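PDB 5VQE: beta-glucoside phosphorylase BglX from Unidentified, which probably cleaves beta-glucosides by phosphorolysis, handing the glucosyl unit to phosphate, as a member of glycoside hydrolase family 3. Local coordinates for residues A[66-72]-A[101-106]; A[84-88]-A[354-360]; A[427-432]-A[446-450]; A[388-392]-A[539-543]; A[312-316]-A[346-350]. All coordinates share one frame. Residues are numbered along the deposited sequence.

Overall arrangement
Contacts 1, 2 and 5 belong to the family 3 N-terminal, TIM-barrel-like part of the chain, and contacts 3 and 4 to the alpha/beta part built round a six-stranded mixed sheet. Contacts 2 and 5 share helix 340-356, with centres 14 Å apart, and lie on the same side of the chain's centre; contact 3 lies across it, the centres of contacts 2 and 3 being about 48 Å apart. Contacts 3 and 4 are 20 Å apart between centres. Contact 1 lies between the two groups. Of contacts 1, 5 and 2 it comes nearest the bound 2-deoxy-2-fluoroglucose: G102 is about 8 Å away, against about 10 Å for the M315 side chain and 13 Å for that of L88.

Contact 1: residues A[66-72]-A[101-106]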
# COMPACT_ATOMS: atom_id res chain seq x y z
N PRO A 66 -2.90 -6.69 -10.27
CA PRO A 66 -1.69 -7.49 -10.55
C PRO A 66 -1.95 -8.58 -11.57
O PRO A 66 -2.65 -9.56 -11.30
CB PRO A 66 -1.31 -8.08 -9.19
CG PRO A 66 -2.08 -7.32 -8.18
CD PRO A 66 -3.33 -6.86 -8.87
N PHE A 67 -1.40 -8.41 -12.76
CA PHE A 67 -1.25 -9.49 -13.71
C PHE A 67 0.13 -9.33 -14.36
O PHE A 67 0.96 -8.55 -13.88
CB PHE A 67 -2.43 -9.52 -14.69
CG PHE A 67 -2.71 -8.21 -15.38
CD1 PHE A 67 -3.60 -7.30 -14.83
CD2 PHE A 67 -2.12 -7.91 -16.58
CE1 PHE A 67 -3.87 -6.10 -15.46
CE2 PHE A 67 -2.39 -6.71 -17.23
CZ PHE A 67 -3.26 -5.81 -16.66
N LYS A 68 0.39 -10.08 -15.42
CA LYS A 68 1.76 -10.21 -15.91
C LYS A 68 2.25 -8.94 -16.59
O LYS A 68 1.50 -8.27 -17.31
CB LYS A 68 1.87 -11.39 -16.88
CG LYS A 68 1.91 -12.74 -16.18
CD LYS A 68 2.07 -13.88 -17.17
CE LYS A 68 1.78 -15.24 -16.53
NZ LYS A 68 0.31 -15.44 -16.31
N ALA A 69 3.53 -8.64 -16.39
CA ALA A 69 4.12 -7.43 -16.95
C ALA A 69 3.92 -7.36 -18.46
O ALA A 69 3.64 -6.29 -19.00
CB ALA A 69 5.61 -7.38 -16.62
N LYS A 70 4.09 -8.48 -19.15
CA LYS A 70 3.95 -8.46 -20.61
C LYS A 70 2.52 -8.10 -21.01
O LYS A 70 2.32 -7.41 -22.02
CB LYS A 70 4.36 -9.81 -21.19
CG LYS A 70 3.84 -10.06 -22.59
N ARG A 71 1.53 -8.55 -20.24
CA ARG A 71 0.14 -8.20 -20.53
C ARG A 71 -0.13 -6.73 -20.21
O ARG A 71 -0.86 -6.06 -20.95
CB ARG A 71 -0.80 -9.11 -19.75
CG ARG A 71 -0.76 -10.56 -20.20
CD ARG A 71 -1.46 -10.76 -21.53
NE ARG A 71 -2.91 -10.80 -21.38
CZ ARG A 71 -3.77 -10.97 -22.38
NH1 ARG A 71 -3.32 -11.10 -23.62
NH2 ARG A 71 -5.07 -11.00 -22.15
N MET A 72 0.42 -6.22 -19.10
CA MET A 72 0.30 -4.80 -18.83
C MET A 72 0.83 -3.97 -19.99
O MET A 72 0.22 -2.98 -20.38
CB MET A 72 1.05 -4.43 -17.55
CG MET A 72 0.43 -4.99 -16.31
SD MET A 72 1.17 -4.31 -14.82
CE MET A 72 0.15 -5.13 -13.60
N ASN A 101 -0.37 -7.40 -2.73
CA ASN A 101 -1.66 -7.46 -3.42
C ASN A 101 -1.77 -6.44 -4.55
O ASN A 101 -2.83 -6.34 -5.17
CB ASN A 101 -2.85 -7.23 -2.47
CG ASN A 101 -2.91 -8.25 -1.35
OD1 ASN A 101 -3.02 -7.88 -0.18
ND2 ASN A 101 -2.86 -9.53 -1.70
N GLY A 102 -0.72 -5.67 -4.82
CA GLY A 102 -0.72 -4.75 -5.94
C GLY A 102 0.52 -4.94 -6.79
O GLY A 102 1.28 -5.89 -6.59
N GLY A 103 0.74 -4.02 -7.72
CA GLY A 103 1.88 -4.14 -8.60
C GLY A 103 1.60 -5.10 -9.73
O GLY A 103 0.47 -5.23 -10.20
N MET A 104 2.64 -5.79 -10.18
CA MET A 104 2.50 -6.78 -11.24
C MET A 104 2.84 -8.16 -10.71
O MET A 104 3.53 -8.32 -9.71
CB MET A 104 3.37 -6.43 -12.45
CG MET A 104 4.84 -6.27 -12.17
SD MET A 104 5.78 -5.59 -13.58
CE MET A 104 5.10 -3.95 -13.71
N GLU A 105 2.33 -9.17 -11.41
CA GLU A 105 2.47 -10.55 -10.94
C GLU A 105 3.93 -10.98 -10.88
O GLU A 105 4.34 -11.69 -9.96
CB GLU A 105 1.66 -11.47 -11.86
CG GLU A 105 1.78 -12.94 -11.55
CD GLU A 105 0.87 -13.76 -12.45
OE1 GLU A 105 -0.28 -13.33 -12.67
OE2 GLU A 105 1.31 -14.83 -12.94
N ASP A 106 4.75 -10.54 -11.85
CA ASP A 106 6.11 -11.05 -11.99
C ASP A 106 7.18 -9.96 -11.84
O ASP A 106 8.30 -10.12 -12.35
CB ASP A 106 6.27 -11.75 -13.35
CG ASP A 106 5.64 -10.97 -14.49
OD1 ASP A 106 5.07 -9.89 -14.24
OD2 ASP A 106 5.71 -11.46 -15.64
O HOH W 1 5.37 -10.86 -18.16
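The two segments run side by side in the same direction over a short distance, P66 opposite M104 (CA-CA 4.3 Å) and F67 opposite E105 (4.8 Å). One backbone hydrogen bond fixes this register: E105 N donates to F67 O at 2.9 Å and is almost straight, 177° at the hydrogen. One step back, P66 CA makes a CA-H...O contact of 3.1 Å with G103 O, a buried carbonyl without a conventional hydrogen-bond partner. At G103, phi/psi of 81/-148 would jam a CB against the preceding carbonyl, so this position calls for glycine.

K68 occupies the N-cap position of helix 69-82, yet the carboxylate serving its first turn comes from the other segment. D106 OD1 accepts from A69 N at 2.9 Å, while D106 OD2 takes a water (2.6 Å) that in turn accepts from K70 N (2.9 Å). A looser salt bridge, K68 NZ to E105 OE2 at 3.6 Å, lies at the exposed margin. The M104 side chain touches both A69 (CB to M104 SD 3.5 Å) and M72 (CE to M104 CB 3.7 Å).

Both segments follow barrel strands, 61-64 and 88-91, whose neighbourhood supplies the sugar-pocket residues M63 and N92. Tying the loop after one strand to the start of the helix that follows the preceding strand suits the active-site rim of a TIM-barrel-like domain.

Contact 2: residues A[84-88]-A[354-360]; sequences KIPLL and KAKLRLP
This is a packing contact on the outside of the TIM-barrel-like domain, where the approach to strand 88-91 meets the C-terminal end of helix 340-356. Residues 85-87 are extended (phi/psi I85 -96/126, P86 -54/147, L87 -90/142) and enter the strand at L88. The opposing helix ends in a Schellman motif: R358 has phi/psi 59/39, with L359 N bonded to K354 O (3.1 Å) and R358 N to A355 O (2.9 Å). The turn brings L359 opposite P86 (CA-CA 6.2 Å), while K354 faces L88 (6.8 Å).

P86 lays its ring on L359, CB to CB 3.6 Å. L88 (m, t) reaches over to L357 (m, t), CD2 to CD1 at 3.6 Å, and L359 CD1 rests 3.4 Å from L87 O. Beside these apolar groups runs K354, chi1 m and then t throughout, its CE 4.0 Å from L88 CG. Its ammonium is gathered in by three acceptors: G60 O and Q36 OE1 beyond the two segments and, within this contact, P86 O, which lies 2.8 Å from K354 NZ.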
# COMPACT_ATOMS: atom_id res chain seq x y z
N LYS A 84 -8.79 8.91 -27.16
CA LYS A 84 -8.54 10.23 -27.75
C LYS A 84 -7.67 11.08 -26.83
O LYS A 84 -6.73 11.74 -27.29
CB LYS A 84 -9.85 10.95 -28.04
CG LYS A 84 -9.62 12.35 -28.63
CD LYS A 84 -10.90 13.03 -29.10
CE LYS A 84 -11.77 13.48 -27.93
NZ LYS A 84 -12.83 14.43 -28.37
N ILE A 85 -7.99 11.11 -25.55
CA ILE A 85 -7.16 11.75 -24.53
C ILE A 85 -6.29 10.66 -23.90
O ILE A 85 -6.83 9.65 -23.44
CB ILE A 85 -8.01 12.43 -23.44
CG1 ILE A 85 -9.05 13.38 -24.05
CG2 ILE A 85 -7.11 13.17 -22.47
CD1 ILE A 85 -8.48 14.51 -24.88
N PRO A 86 -4.97 10.82 -23.86
CA PRO A 86 -4.13 9.82 -23.20
C PRO A 86 -4.59 9.57 -21.77
O PRO A 86 -5.04 10.48 -21.07
CB PRO A 86 -2.73 10.44 -23.23
CG PRO A 86 -2.74 11.37 -24.36
CD PRO A 86 -4.15 11.90 -24.46
N LEU A 87 -4.42 8.33 -21.33
CA LEU A 87 -4.82 7.90 -20.00
C LEU A 87 -3.69 8.07 -18.99
O LEU A 87 -2.52 7.82 -19.31
CB LEU A 87 -5.21 6.42 -20.01
CG LEU A 87 -6.42 6.03 -20.86
CD1 LEU A 87 -6.36 4.55 -21.24
CD2 LEU A 87 -7.69 6.34 -20.11
N LEU A 88 -4.04 8.48 -17.77
CA LEU A 88 -3.19 8.16 -16.63
C LEU A 88 -3.35 6.68 -16.33
O LEU A 88 -4.48 6.16 -16.32
CB LEU A 88 -3.56 9.00 -15.41
CG LEU A 88 -3.35 10.51 -15.56
CD1 LEU A 88 -3.93 11.21 -14.36
CD2 LEU A 88 -1.88 10.86 -15.71
N LYS A 354 -1.57 15.06 -17.25
CA LYS A 354 -1.26 14.39 -18.51
C LYS A 354 -0.27 15.21 -19.32
O LYS A 354 0.66 14.66 -19.91
CB LYS A 354 -2.56 14.15 -19.28
CG LYS A 354 -3.46 13.15 -18.56
CD LYS A 354 -4.80 12.94 -19.24
CE LYS A 354 -5.66 11.99 -18.42
NZ LYS A 354 -6.85 11.44 -19.13
N ALA A 355 -0.42 16.54 -19.31
CA ALA A 355 0.55 17.41 -19.97
C ALA A 355 1.88 17.40 -19.23
O ALA A 355 2.94 17.44 -19.86
CB ALA A 355 0.00 18.83 -20.06
N LYS A 356 1.85 17.35 -17.90
CA LYS A 356 3.10 17.30 -17.13
C LYS A 356 3.93 16.09 -17.54
O LYS A 356 5.16 16.18 -17.67
CB LYS A 356 2.79 17.26 -15.63
CG LYS A 356 4.00 17.24 -14.70
CD LYS A 356 3.55 17.02 -13.25
CE LYS A 356 4.72 16.69 -12.33
NZ LYS A 356 5.62 17.84 -12.15
N LEU A 357 3.27 14.95 -17.74
CA LEU A 357 3.91 13.72 -18.19
C LEU A 357 4.26 13.74 -19.67
O LEU A 357 4.93 12.81 -20.14
CB LEU A 357 2.99 12.53 -17.90
CG LEU A 357 2.81 12.13 -16.44
CD1 LEU A 357 1.63 11.20 -16.29
CD2 LEU A 357 4.08 11.48 -15.90
N ARG A 358 3.81 14.76 -20.40
CA ARG A 358 4.02 14.85 -21.85
C ARG A 358 3.43 13.65 -22.58
O ARG A 358 4.00 13.15 -23.54
CB ARG A 358 5.50 15.02 -22.18
CG ARG A 358 6.22 15.99 -21.27
CD ARG A 358 7.35 16.70 -22.00
NE ARG A 358 6.85 17.82 -22.79
CZ ARG A 358 7.03 19.11 -22.49
NH1 ARG A 358 7.70 19.48 -21.41
NH2 ARG A 358 6.53 20.04 -23.29
N LEU A 359 2.26 13.19 -22.12
CA LEU A 359 1.59 12.10 -22.82
C LEU A 359 1.10 12.56 -24.20
O LEU A 359 1.17 11.78 -25.15
CB LEU A 359 0.41 11.56 -22.00
CG LEU A 359 0.75 11.06 -20.60
CD1 LEU A 359 -0.49 10.50 -19.92
CD2 LEU A 359 1.88 10.02 -20.62
N PRO A 360 0.60 13.79 -24.34
CA PRO A 360 0.07 14.20 -25.65
C PRO A 360 1.10 14.15 -26.75
O PRO A 360 0.76 13.85 -27.91
CB PRO A 360 -0.42 15.63 -25.41
CG PRO A 360 -0.64 15.72 -23.95
CD PRO A 360 0.40 14.85 -23.34

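Contact 3: residues A[427-432]-A[446-450]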
# COMPACT_ATOMS: atom_id res chain seq x y z
N TYR A 427 1.18 -25.09 2.54
CA TYR A 427 2.40 -24.47 3.03
C TYR A 427 2.84 -23.36 2.09
O TYR A 427 2.90 -23.54 0.87
CB TYR A 427 3.51 -25.50 3.20
CG TYR A 427 3.20 -26.52 4.27
CD1 TYR A 427 3.08 -26.15 5.60
CD2 TYR A 427 3.03 -27.86 3.96
CE1 TYR A 427 2.78 -27.07 6.58
CE2 TYR A 427 2.73 -28.80 4.93
CZ TYR A 427 2.61 -28.40 6.24
OH TYR A 427 2.32 -29.33 7.20
N LEU A 428 3.15 -22.20 2.67
CA LEU A 428 3.68 -21.08 1.90
C LEU A 428 4.97 -21.47 1.20
O LEU A 428 5.84 -22.14 1.78
CB LEU A 428 3.94 -19.90 2.83
CG LEU A 428 2.75 -19.32 3.58
CD1 LEU A 428 3.24 -18.48 4.75
CD2 LEU A 428 1.91 -18.47 2.65
N SER A 429 5.12 -21.03 -0.05
CA SER A 429 6.36 -21.27 -0.77
C SER A 429 7.56 -20.78 0.03
O SER A 429 8.61 -21.44 0.08
CB SER A 429 6.31 -20.59 -2.13
OG SER A 429 7.50 -20.81 -2.86
N GLU A 430 7.43 -19.63 0.70
CA GLU A 430 8.57 -19.09 1.42
C GLU A 430 8.89 -19.90 2.67
O GLU A 430 10.06 -19.95 3.09
CB GLU A 430 8.31 -17.62 1.78
CG GLU A 430 8.39 -16.68 0.59
CD GLU A 430 7.20 -16.78 -0.33
OE1 GLU A 430 6.13 -17.24 0.11
OE2 GLU A 430 7.36 -16.41 -1.51
N ALA A 431 7.88 -20.52 3.28
CA ALA A 431 8.15 -21.38 4.43
C ALA A 431 8.76 -22.70 3.99
O ALA A 431 9.59 -23.27 4.72
CB ALA A 431 6.86 -21.63 5.22
N ARG A 432 8.37 -23.22 2.82
CA ARG A 432 9.04 -24.39 2.26
C ARG A 432 10.52 -24.09 2.01
O ARG A 432 11.39 -24.89 2.36
CB ARG A 432 8.37 -24.82 0.95
CG ARG A 432 7.00 -25.46 1.11
CD ARG A 432 6.56 -26.09 -0.23
NE ARG A 432 5.18 -26.56 -0.21
CZ ARG A 432 4.79 -27.74 0.28
NH1 ARG A 432 5.66 -28.59 0.81
NH2 ARG A 432 3.50 -28.07 0.23
N HIS A 446 10.77 -31.17 10.79
CA HIS A 446 9.44 -31.65 10.44
C HIS A 446 8.42 -30.53 10.64
O HIS A 446 8.58 -29.67 11.51
CB HIS A 446 9.01 -32.85 11.29
CG HIS A 446 9.80 -34.09 11.05
ND1 HIS A 446 11.01 -34.33 11.65
CD2 HIS A 446 9.55 -35.17 10.27
CE1 HIS A 446 11.48 -35.50 11.26
NE2 HIS A 446 10.60 -36.03 10.42
N TRP A 447 7.38 -30.55 9.81
CA TRP A 447 6.25 -29.67 10.04
C TRP A 447 5.47 -30.13 11.28
O TRP A 447 5.43 -31.32 11.60
CB TRP A 447 5.29 -29.68 8.85
CG TRP A 447 5.84 -29.24 7.51
CD1 TRP A 447 6.07 -30.04 6.42
CD2 TRP A 447 6.16 -27.91 7.09
NE1 TRP A 447 6.52 -29.29 5.36
CE2 TRP A 447 6.59 -27.98 5.75
CE3 TRP A 447 6.14 -26.66 7.72
CZ2 TRP A 447 6.99 -26.86 5.03
CZ3 TRP A 447 6.54 -25.55 7.00
CH2 TRP A 447 6.96 -25.65 5.68
N PHE A 448 4.82 -29.17 11.94
CA PHE A 448 3.98 -29.48 13.09
C PHE A 448 3.00 -30.60 12.78
O PHE A 448 2.72 -31.46 13.62
CB PHE A 448 3.21 -28.24 13.52
CG PHE A 448 2.36 -28.44 14.75
CD1 PHE A 448 1.00 -28.66 14.64
CD2 PHE A 448 2.92 -28.40 16.01
CE1 PHE A 448 0.21 -28.84 15.77
CE2 PHE A 448 2.15 -28.58 17.14
CZ PHE A 448 0.79 -28.80 17.02
N GLU A 449 2.44 -30.58 11.57
CA GLU A 449 1.40 -31.52 11.19
C GLU A 449 1.92 -32.94 11.05
O GLU A 449 1.11 -33.88 11.05
CB GLU A 449 0.75 -31.05 9.88
CG GLU A 449 -0.07 -29.74 10.00
CD GLU A 449 0.77 -28.48 10.24
OE1 GLU A 449 1.91 -28.39 9.75
OE2 GLU A 449 0.27 -27.57 10.93
N GLU A 450 3.24 -33.14 10.97
CA GLU A 450 3.82 -34.44 10.68
C GLU A 450 4.15 -35.27 11.91
O GLU A 450 4.45 -36.45 11.76
CB GLU A 450 5.12 -34.28 9.88
CG GLU A 450 4.97 -33.65 8.53
CD GLU A 450 6.28 -33.64 7.77
OE1 GLU A 450 7.28 -33.07 8.28
OE2 GLU A 450 6.32 -34.21 6.66
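Two aromatic side chains are laid flat on each other here: Y427, which precedes helix 429-441 (L428 at its N-cap position), and W447, which closes strand 444-447 just before a 3-10 turn. Their CA atoms are 9.5 Å apart, a gap spanned by the side chains, both with chi1 near -60° (m) and CA-to-CB directed toward the other segment. With chi2 at -64° for Y427 and 110° for W447, the Y427 ring stacks face-to-face on the five-membered ring of W447: centroids 3.8 Å apart, planes at 10°, Y427 CE1 to W447 CD2 3.5 Å.

The far end of the indole continues to the helix, where W447 CH2 lies 4.0 Å from A431 CB and R432 CG is 4.2 Å from W447 CZ2. Beyond the two segments, K435 of the same helix adds a cation-pi contact to W447. E449, folded with chi1 m and chi2 p, places OE1 near the plane of the Y427 ring to accept from Y427 OH at 2.7 Å. E450 keeps to its own segment, OE1 taking W447 N at 2.9 Å.

The contact joins the helix and second strand of the beta-alpha-beta unit 412-419, 429-441, 444-447, strand 444-447 being an edge of the sheet. It combines an apolar stack with one polar bond: the nearly parallel rings are consistent with dispersion joining helix start to strand end, while a glutamate satisfies the phenol.

Contact 4: residues A[388-392]-A[539-543]; sequences ADESI and MMIEK
The last turn of helix 378-391 lies against helix 534-544, with D389 opposite M539 (CA-CA 5.9 Å) and I392 opposite M540 (7.3 Å). Both pieces are helical except I392, which leaves at phi/psi -61/133. The small A388 provides a hollow on the first helix, and M539 fills it, its CG 3.8 Å from A388 CB. M539 is curled (m, m, m), bringing its CE to 3.6 Å from D389 CB. The principal bump from the other side is I392 (m, t): CD1 points at the M539-M540 peptide link, 4.1 Å from M539 CB and 3.6 Å from M540 N, and CG2 meets M540 CE at 3.9 Å, with M540 in t, p, p.

The pair packs at one edge of the six-stranded sheet of the alpha/beta domain: the first helix leads into edge strand 393-397, the second follows the neighbouring strand 525-528, and I527 of that neighbour touches both I392 and M540.

The aliphatic part of K543 (m, t, t, m) also packs on I392, CD 4.0 Å from I392 CB. K543 NZ donates to D389 O (2.9 Å) and forms a salt bridge with D389 OD1 (2.7 Å), D389 being chi1 t. S549 O and S548 OG also accept from K543 NZ, and K551 is a second cationic partner of D389 OD1.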
# COMPACT_ATOMS: atom_id res chain seq x y z
N ALA A 388 16.74 -6.60 3.15
CA ALA A 388 16.52 -7.69 4.10
C ALA A 388 17.67 -7.78 5.10
O ALA A 388 17.44 -7.91 6.31
CB ALA A 388 16.33 -9.01 3.35
N ASP A 389 18.90 -7.67 4.62
CA ASP A 389 20.05 -7.70 5.52
C ASP A 389 19.95 -6.60 6.57
O ASP A 389 20.25 -6.82 7.75
CB ASP A 389 21.34 -7.55 4.72
CG ASP A 389 22.59 -7.59 5.59
OD1 ASP A 389 22.50 -7.98 6.78
OD2 ASP A 389 23.67 -7.20 5.09
N GLU A 390 19.49 -5.41 6.18
CA GLU A 390 19.46 -4.28 7.10
C GLU A 390 18.20 -4.22 7.94
O GLU A 390 18.19 -3.53 8.96
CB GLU A 390 19.60 -2.96 6.34
CG GLU A 390 20.88 -2.79 5.53
CD GLU A 390 22.14 -2.62 6.39
OE1 GLU A 390 22.04 -2.23 7.57
OE2 GLU A 390 23.25 -2.90 5.87
N SER A 391 17.13 -4.93 7.54
CA SER A 391 15.83 -4.72 8.16
C SER A 391 15.54 -5.68 9.32
O SER A 391 14.91 -5.28 10.31
CB SER A 391 14.72 -4.86 7.10
OG SER A 391 14.59 -6.21 6.67
N ILE A 392 15.97 -6.94 9.22
CA ILE A 392 15.51 -7.95 10.16
C ILE A 392 15.91 -7.55 11.57
O ILE A 392 17.06 -7.17 11.82
CB ILE A 392 16.04 -9.33 9.76
CG1 ILE A 392 15.50 -9.69 8.38
CG2 ILE A 392 15.61 -10.39 10.79
CD1 ILE A 392 15.98 -11.02 7.83
N MET A 539 18.11 -14.21 4.15
CA MET A 539 18.87 -13.42 5.12
C MET A 539 18.53 -13.81 6.55
O MET A 539 19.39 -13.73 7.43
CB MET A 539 18.62 -11.92 4.89
CG MET A 539 19.30 -11.35 3.66
SD MET A 539 21.07 -11.76 3.58
CE MET A 539 21.63 -11.15 5.15
N MET A 540 17.30 -14.25 6.80
CA MET A 540 16.97 -14.79 8.11
C MET A 540 17.87 -15.97 8.45
O MET A 540 18.41 -16.06 9.56
CB MET A 540 15.50 -15.21 8.14
CG MET A 540 15.04 -15.78 9.47
SD MET A 540 15.03 -14.57 10.80
CE MET A 540 13.56 -13.65 10.37
N ILE A 541 18.03 -16.90 7.50
CA ILE A 541 18.90 -18.05 7.70
C ILE A 541 20.31 -17.58 8.06
O ILE A 541 20.90 -18.06 9.03
CB ILE A 541 18.91 -18.94 6.45
CG1 ILE A 541 17.61 -19.75 6.37
CG2 ILE A 541 20.14 -19.85 6.41
CD1 ILE A 541 17.47 -20.83 7.46
N GLU A 542 20.86 -16.64 7.29
CA GLU A 542 22.21 -16.17 7.57
C GLU A 542 22.32 -15.65 8.99
O GLU A 542 23.32 -15.88 9.68
CB GLU A 542 22.63 -15.10 6.56
CG GLU A 542 22.67 -15.60 5.13
CD GLU A 542 23.61 -16.77 4.95
OE1 GLU A 542 24.77 -16.65 5.39
OE2 GLU A 542 23.20 -17.82 4.41
N LYS A 543 21.30 -14.94 9.47
CA LYS A 543 21.40 -14.30 10.77
C LYS A 543 21.16 -15.30 11.90
O LYS A 543 21.80 -15.21 12.95
CB LYS A 543 20.42 -13.13 10.83
CG LYS A 543 20.83 -11.98 9.93
CD LYS A 543 19.67 -11.02 9.66
CE LYS A 543 20.00 -10.05 8.53
NZ LYS A 543 21.26 -9.30 8.78

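Contact 5: residues A[312-316]-A[346-350]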
# COMPACT_ATOMS: atom_id res chain seq x y z
N GLY A 312 -14.34 18.73 -3.73
CA GLY A 312 -12.91 18.94 -3.87
C GLY A 312 -12.11 17.83 -4.51
O GLY A 312 -10.93 18.02 -4.82
N ALA A 313 -12.72 16.66 -4.72
CA ALA A 313 -12.05 15.59 -5.43
C ALA A 313 -12.01 15.89 -6.92
O ALA A 313 -12.98 16.38 -7.49
CB ALA A 313 -12.75 14.26 -5.17
N ASP A 314 -10.87 15.60 -7.55
CA ASP A 314 -10.75 15.76 -8.99
C ASP A 314 -11.11 14.49 -9.75
O ASP A 314 -11.53 14.57 -10.91
CB ASP A 314 -9.33 16.18 -9.36
CG ASP A 314 -8.93 17.49 -8.72
OD1 ASP A 314 -9.74 18.45 -8.75
OD2 ASP A 314 -7.81 17.56 -8.16
N MET A 315 -10.95 13.33 -9.12
CA MET A 315 -11.16 12.06 -9.79
C MET A 315 -11.79 11.03 -8.86
O MET A 315 -11.42 10.93 -7.68
CB MET A 315 -9.82 11.55 -10.33
CG MET A 315 -9.82 10.17 -10.91
SD MET A 315 -8.33 9.80 -11.88
CE MET A 315 -7.87 11.36 -12.54
N LEU A 316 -12.74 10.28 -9.40
CA LEU A 316 -13.37 9.16 -8.72
C LEU A 316 -12.65 7.89 -9.11
O LEU A 316 -12.49 7.60 -10.31
CB LEU A 316 -14.85 9.04 -9.09
CG LEU A 316 -15.75 10.20 -8.65
CD1 LEU A 316 -16.99 10.28 -9.52
CD2 LEU A 316 -16.15 10.02 -7.21
N ALA A 346 -11.81 20.51 -12.17
CA ALA A 346 -11.31 19.15 -11.96
C ALA A 346 -10.63 18.62 -13.21
O ALA A 346 -9.51 18.09 -13.15
CB ALA A 346 -12.47 18.24 -11.54
N VAL A 347 -11.28 18.76 -14.37
CA VAL A 347 -10.71 18.25 -15.61
C VAL A 347 -9.43 18.99 -15.96
O VAL A 347 -8.50 18.39 -16.51
CB VAL A 347 -11.75 18.34 -16.74
CG1 VAL A 347 -11.12 18.00 -18.07
CG2 VAL A 347 -12.89 17.40 -16.45
N ALA A 348 -9.35 20.28 -15.65
CA ALA A 348 -8.12 21.02 -15.91
C ALA A 348 -6.95 20.41 -15.13
O ALA A 348 -5.84 20.31 -15.66
CB ALA A 348 -8.29 22.49 -15.54
N ARG A 349 -7.19 20.00 -13.89
CA ARG A 349 -6.11 19.42 -13.10
C ARG A 349 -5.76 18.02 -13.59
O ARG A 349 -4.60 17.59 -13.47
CB ARG A 349 -6.47 19.40 -11.62
CG ARG A 349 -6.10 20.67 -10.88
CD ARG A 349 -6.08 20.47 -9.38
NE ARG A 349 -5.49 21.60 -8.67
CZ ARG A 349 -6.19 22.60 -8.12
NH1 ARG A 349 -7.51 22.63 -8.20
NH2 ARG A 349 -5.55 23.57 -7.49
N ILE A 350 -6.73 17.29 -14.14
CA ILE A 350 -6.46 15.98 -14.73
C ILE A 350 -5.63 16.13 -15.99
O ILE A 350 -4.58 15.50 -16.16
CB ILE A 350 -7.79 15.26 -15.02
CG1 ILE A 350 -8.56 15.01 -13.72
CG2 ILE A 350 -7.53 13.96 -15.76
CD1 ILE A 350 -9.97 14.56 -13.92
O HOH W 2 -9.28 20.98 -9.67
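Within the TIM-barrel-like domain, the link from helix 301-310 to strand 316-317 passes helix 340-356; the backbones are nearest where D314 faces A346 (CA-CA 4.5 Å). A Schellman motif ends the first helix: G312, at phi/psi 133/-10, is a position that itself calls for glycine.

The polar interactions across the two segments are indirect. One water donates to D314 OD1 (2.7 Å) and accepts from R349 NH1 (2.8 Å), bridging the opposite charges. D314 is otherwise held by I285 N and by salt bridges to R276 and R342, whereas N282 OD1 takes R349 NH2. The buried carboxylate thus ties this link to strand 284-287 and to two helices.

Van der Waals contacts do the rest. D314 OD1 lies 3.6 Å from A346 CA and 3.9 Å from A346 CB, and D314 OD2 is 3.6 Å from R349 CD. M315, extended through chi1 and chi2 (t, t), sets CE 3.9 Å from I350 CG1. I350 CD1 sits 3.4 Å from D314 O, a carbonyl buried here without a hydrogen-bond partner.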